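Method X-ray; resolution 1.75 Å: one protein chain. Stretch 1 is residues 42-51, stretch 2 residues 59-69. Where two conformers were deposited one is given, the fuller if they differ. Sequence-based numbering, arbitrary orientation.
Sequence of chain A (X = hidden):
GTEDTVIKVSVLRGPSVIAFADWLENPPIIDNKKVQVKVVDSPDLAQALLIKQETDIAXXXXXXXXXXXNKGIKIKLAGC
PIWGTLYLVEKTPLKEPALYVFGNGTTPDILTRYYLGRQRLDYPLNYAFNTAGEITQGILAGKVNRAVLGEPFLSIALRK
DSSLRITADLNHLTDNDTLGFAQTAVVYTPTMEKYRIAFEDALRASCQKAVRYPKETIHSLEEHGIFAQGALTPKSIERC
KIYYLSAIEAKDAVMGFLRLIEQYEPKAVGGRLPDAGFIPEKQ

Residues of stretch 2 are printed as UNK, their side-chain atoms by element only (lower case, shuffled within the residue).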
# COMPACT_ATOMS: atom_id res chain seq x y z
N SER A 42 27.45 -1.74 -8.70
CA SER A 42 26.73 -3.01 -8.59
C SER A 42 26.53 -3.50 -7.15
O SER A 42 27.30 -3.15 -6.27
CB SER A 42 27.45 -4.10 -9.36
OG SER A 42 28.73 -4.34 -8.80
N PRO A 43 25.48 -4.33 -6.94
CA PRO A 43 25.27 -4.99 -5.66
C PRO A 43 26.51 -5.75 -5.22
O PRO A 43 26.91 -5.68 -4.06
CB PRO A 43 24.11 -5.96 -5.95
CG PRO A 43 23.36 -5.34 -7.08
CD PRO A 43 24.41 -4.65 -7.91
N ASP A 44 27.14 -6.43 -6.18
CA ASP A 44 28.39 -7.12 -5.96
C ASP A 44 29.42 -6.20 -5.31
O ASP A 44 30.03 -6.56 -4.31
CB ASP A 44 28.93 -7.62 -7.31
CG ASP A 44 30.00 -8.66 -7.17
OD1 ASP A 44 31.09 -8.34 -6.64
OD2 ASP A 44 29.75 -9.81 -7.60
N LEU A 45 29.62 -5.03 -5.92
CA LEU A 45 30.59 -4.06 -5.41
C LEU A 45 30.14 -3.54 -4.05
O LEU A 45 30.94 -3.43 -3.13
CB LEU A 45 30.80 -2.90 -6.40
CG LEU A 45 31.48 -3.27 -7.73
CD1 LEU A 45 31.46 -2.08 -8.69
CD2 LEU A 45 32.89 -3.77 -7.51
N ALA A 46 28.84 -3.25 -3.92
CA ALA A 46 28.28 -2.85 -2.62
C ALA A 46 28.50 -3.90 -1.53
O ALA A 46 28.91 -3.57 -0.41
CB ALA A 46 26.78 -2.54 -2.78
N GLN A 47 28.28 -5.17 -1.86
CA GLN A 47 28.51 -6.30 -0.94
C GLN A 47 29.94 -6.43 -0.53
O GLN A 47 30.27 -6.62 0.67
CB GLN A 47 28.04 -7.64 -1.56
CG GLN A 47 26.53 -7.68 -1.71
CD GLN A 47 25.99 -9.00 -2.15
OE1 GLN A 47 24.79 -9.21 -2.05
NE2 GLN A 47 26.85 -9.90 -2.64
N ALA A 48 30.83 -6.30 -1.52
CA ALA A 48 32.28 -6.35 -1.26
C ALA A 48 32.70 -5.27 -0.28
O ALA A 48 33.44 -5.53 0.69
CB ALA A 48 33.10 -6.23 -2.59
N LEU A 49 32.16 -4.06 -0.47
CA LEU A 49 32.47 -2.98 0.47
C LEU A 49 32.05 -3.28 1.88
O LEU A 49 32.75 -2.96 2.85
CB LEU A 49 31.81 -1.67 -0.00
CG LEU A 49 32.38 -1.03 -1.27
CD1 LEU A 49 31.39 0.04 -1.74
CD2 LEU A 49 33.82 -0.46 -1.05
N LEU A 50 30.87 -3.88 2.04
CA LEU A 50 30.39 -4.27 3.34
C LEU A 50 31.26 -5.36 3.96
O LEU A 50 31.70 -5.24 5.10
CB LEU A 50 28.96 -4.78 3.28
CG LEU A 50 27.88 -3.73 3.03
CD1 LEU A 50 26.57 -4.39 2.63
CD2 LEU A 50 27.71 -2.93 4.31
N ILE A 51 31.49 -6.41 3.20
CA ILE A 51 32.38 -7.50 3.70
C ILE A 51 33.78 -6.98 4.10
O ILE A 51 34.27 -7.27 5.19
CB ILE A 51 32.49 -8.61 2.66
CG1 ILE A 51 31.12 -9.28 2.46
CG2 ILE A 51 33.54 -9.64 3.09
CD1 ILE A 51 30.99 -10.01 1.19
N UNK A 59 23.04 0.77 0.58
CA UNK A 59 21.68 0.70 0.13
C UNK A 59 21.68 -0.21 -1.10
O UNK A 59 22.35 0.11 -2.09
c UNK A 59 21.17 2.13 -0.22
c UNK A 59 21.48 3.13 0.93
c UNK A 59 19.68 2.08 -0.54
N UNK A 60 20.97 -1.36 -1.01
CA UNK A 60 21.00 -2.40 -2.04
C UNK A 60 19.74 -3.22 -1.92
O UNK A 60 18.95 -3.07 -0.97
c UNK A 60 23.70 -4.96 -0.84
c UNK A 60 22.26 -3.29 -1.94
c UNK A 60 22.16 -3.73 0.61
c UNK A 60 22.36 -4.33 -0.78
N UNK A 61 19.55 -4.12 -2.88
CA UNK A 61 18.27 -4.80 -2.89
C UNK A 61 18.06 -5.59 -1.60
O UNK A 61 19.02 -6.15 -1.02
c UNK A 61 19.28 -4.99 -5.03
c UNK A 61 20.32 -4.41 -4.10
c UNK A 61 18.38 -5.73 -4.08
N UNK A 62 16.80 -5.58 -1.15
CA UNK A 62 16.42 -6.33 0.04
C UNK A 62 16.82 -7.80 -0.05
O UNK A 62 17.26 -8.39 0.96
c UNK A 62 14.90 -6.20 0.30
c UNK A 62 14.11 -4.36 2.98
se UNK A 62 15.03 -6.06 3.16
c UNK A 62 14.37 -6.78 1.54
N UNK A 63 16.70 -8.41 -1.22
CA UNK A 63 17.09 -9.86 -1.30
C UNK A 63 18.59 -10.04 -0.98
O UNK A 63 18.97 -10.97 -0.30
c UNK A 63 17.08 -10.85 -5.11
c UNK A 63 16.65 -10.56 -2.62
c UNK A 63 15.09 -10.45 -2.78
c UNK A 63 17.28 -9.95 -3.86
N UNK A 64 19.43 -9.11 -1.43
CA UNK A 64 20.85 -9.18 -1.11
C UNK A 64 21.07 -9.01 0.35
O UNK A 64 21.93 -9.66 0.94
c UNK A 64 21.65 -8.34 -3.40
c UNK A 64 21.67 -8.12 -1.88
o UNK A 64 20.61 -8.13 -4.03
n UNK A 64 22.77 -8.75 -3.97
N UNK A 65 20.34 -8.09 0.95
CA UNK A 65 20.48 -7.82 2.38
C UNK A 65 20.15 -9.09 3.17
O UNK A 65 20.93 -9.55 4.04
c UNK A 65 19.57 -6.63 2.79
N UNK A 66 19.05 -9.73 2.81
CA UNK A 66 18.67 -10.98 3.44
C UNK A 66 19.71 -12.07 3.30
O UNK A 66 20.03 -12.78 4.28
c UNK A 66 17.32 -11.45 2.91
N UNK A 67 20.21 -12.25 2.09
CA UNK A 67 21.23 -13.25 1.80
C UNK A 67 22.49 -13.00 2.60
O UNK A 67 22.98 -13.87 3.30
c UNK A 67 22.46 -14.41 -0.07
o UNK A 67 22.19 -15.54 0.30
n UNK A 67 23.53 -14.12 -0.78
c UNK A 67 21.55 -13.25 0.30
N UNK A 68 23.02 -11.78 2.56
CA UNK A 68 24.20 -11.46 3.36
C UNK A 68 24.00 -11.74 4.86
O UNK A 68 24.88 -12.32 5.52
c UNK A 68 25.10 -9.56 1.83
c UNK A 68 25.35 -8.02 1.86
c UNK A 68 26.33 -10.31 1.50
c UNK A 68 24.57 -9.99 3.19
N UNK A 69 22.85 -11.34 5.39
CA UNK A 69 22.54 -11.62 6.78
C UNK A 69 22.50 -13.14 7.05
O UNK A 69 23.10 -13.62 8.05
c UNK A 69 19.77 -12.71 10.31
c UNK A 69 20.33 -11.93 11.33
c UNK A 69 20.88 -11.29 8.65
c UNK A 69 21.40 -10.52 9.68
c UNK A 69 20.06 -12.38 8.97
c UNK A 69 21.23 -10.95 7.22
c UNK A 69 21.14 -10.84 11.01
o UNK A 69 20.11 -12.21 12.66
O HOH W 1 23.53 -11.43 -1.89

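At position 59 the side chain has three carbons, one carrying the other two; this branching at the first carbon identifies Val59, a strand residue whose CA-to-CB bond points away from stretch 1. Position 60 has four carbons and forks at the second. One arm of the fork lies 4.0 Å from Gln47 CG and 4.4 Å from Ala46 CB, and the CA-to-CB bond is directed toward the helix. The residue is Leu60, and the arm that makes both approaches ends in CD1.

The three carbons of position 61 close a ring onto the backbone nitrogen, and the ring carbon bonded to that nitrogen lies 4.4 Å from Pro43 CG. This is Pro61, and the carbon is CD; two proline rings thus meet where both helices begin. Pro61 is the N-cap of the second helix and has no side-chain acceptor to offer there, whereas Ser42 caps the first through its OG, which accepts from Leu45 N at 3.1 Å.

Position 62 carries an unbranched chain of two carbons, a selenium and a last carbon: Met62, present as selenomethionine and out of reach of stretch 1. Position 63 has four carbons, forked at the first with one arm two carbons long, as in Ile63; it too is buried without touching the first helix.

Position 64 bears two carbons, the second carrying one oxygen and one nitrogen. The nitrogen lies 2.8 Å from Gln47 OE1 and 3.7 Å from Pro43 CB. A short side chain ending in an amide is Asn64, and its ND2 donates to Gln47 OE1 in a nearly straight hydrogen bond, with an angle of 165° at the hydrogen.

Positions 65 and 66 each have a single side-chain carbon and are Ala65 and Ala66; neither contacts stretch 1. Position 67 again has two carbons, the second bearing oxygen and nitrogen, and is Asn67. It makes no direct contact, but water 1 donates to Gln47 OE1 at 2.6 Å and accepts from Asn67 ND2 at 2.9 Å.

Position 68 has four carbons forked at the second, with one terminal carbon 3.8 Å from Gln47 CG and 3.9 Å from Leu50 CD1. This is Leu68, and the carbon in question is CD1. Position 69 ends in a six-carbon ring bearing one oxygen, hence Tyr69; its OH is bonded elsewhere in the structure.

The contact centres on Gln47. Its CA-to-CB bond runs sideways, yet the extended side chain (chi1 m, chi2 t) brings its end close to the second helix. There OE1 accepts from both Asn64 and the water, while CG packs against Leu60 and Leu68. One side chain thus serves a polar and an apolar role. Flanking it, Pro43 reaches Pro61 and Asn64, and Leu50 meets Leu68. The helices run in broadly the same direction, 36° apart, with axes 11.3 Å apart at closest approach, and side chains bridge the gap. The interface is modest, burying 360 Å² in total.

Stretch 2 (59-69) VLPMINAANLY
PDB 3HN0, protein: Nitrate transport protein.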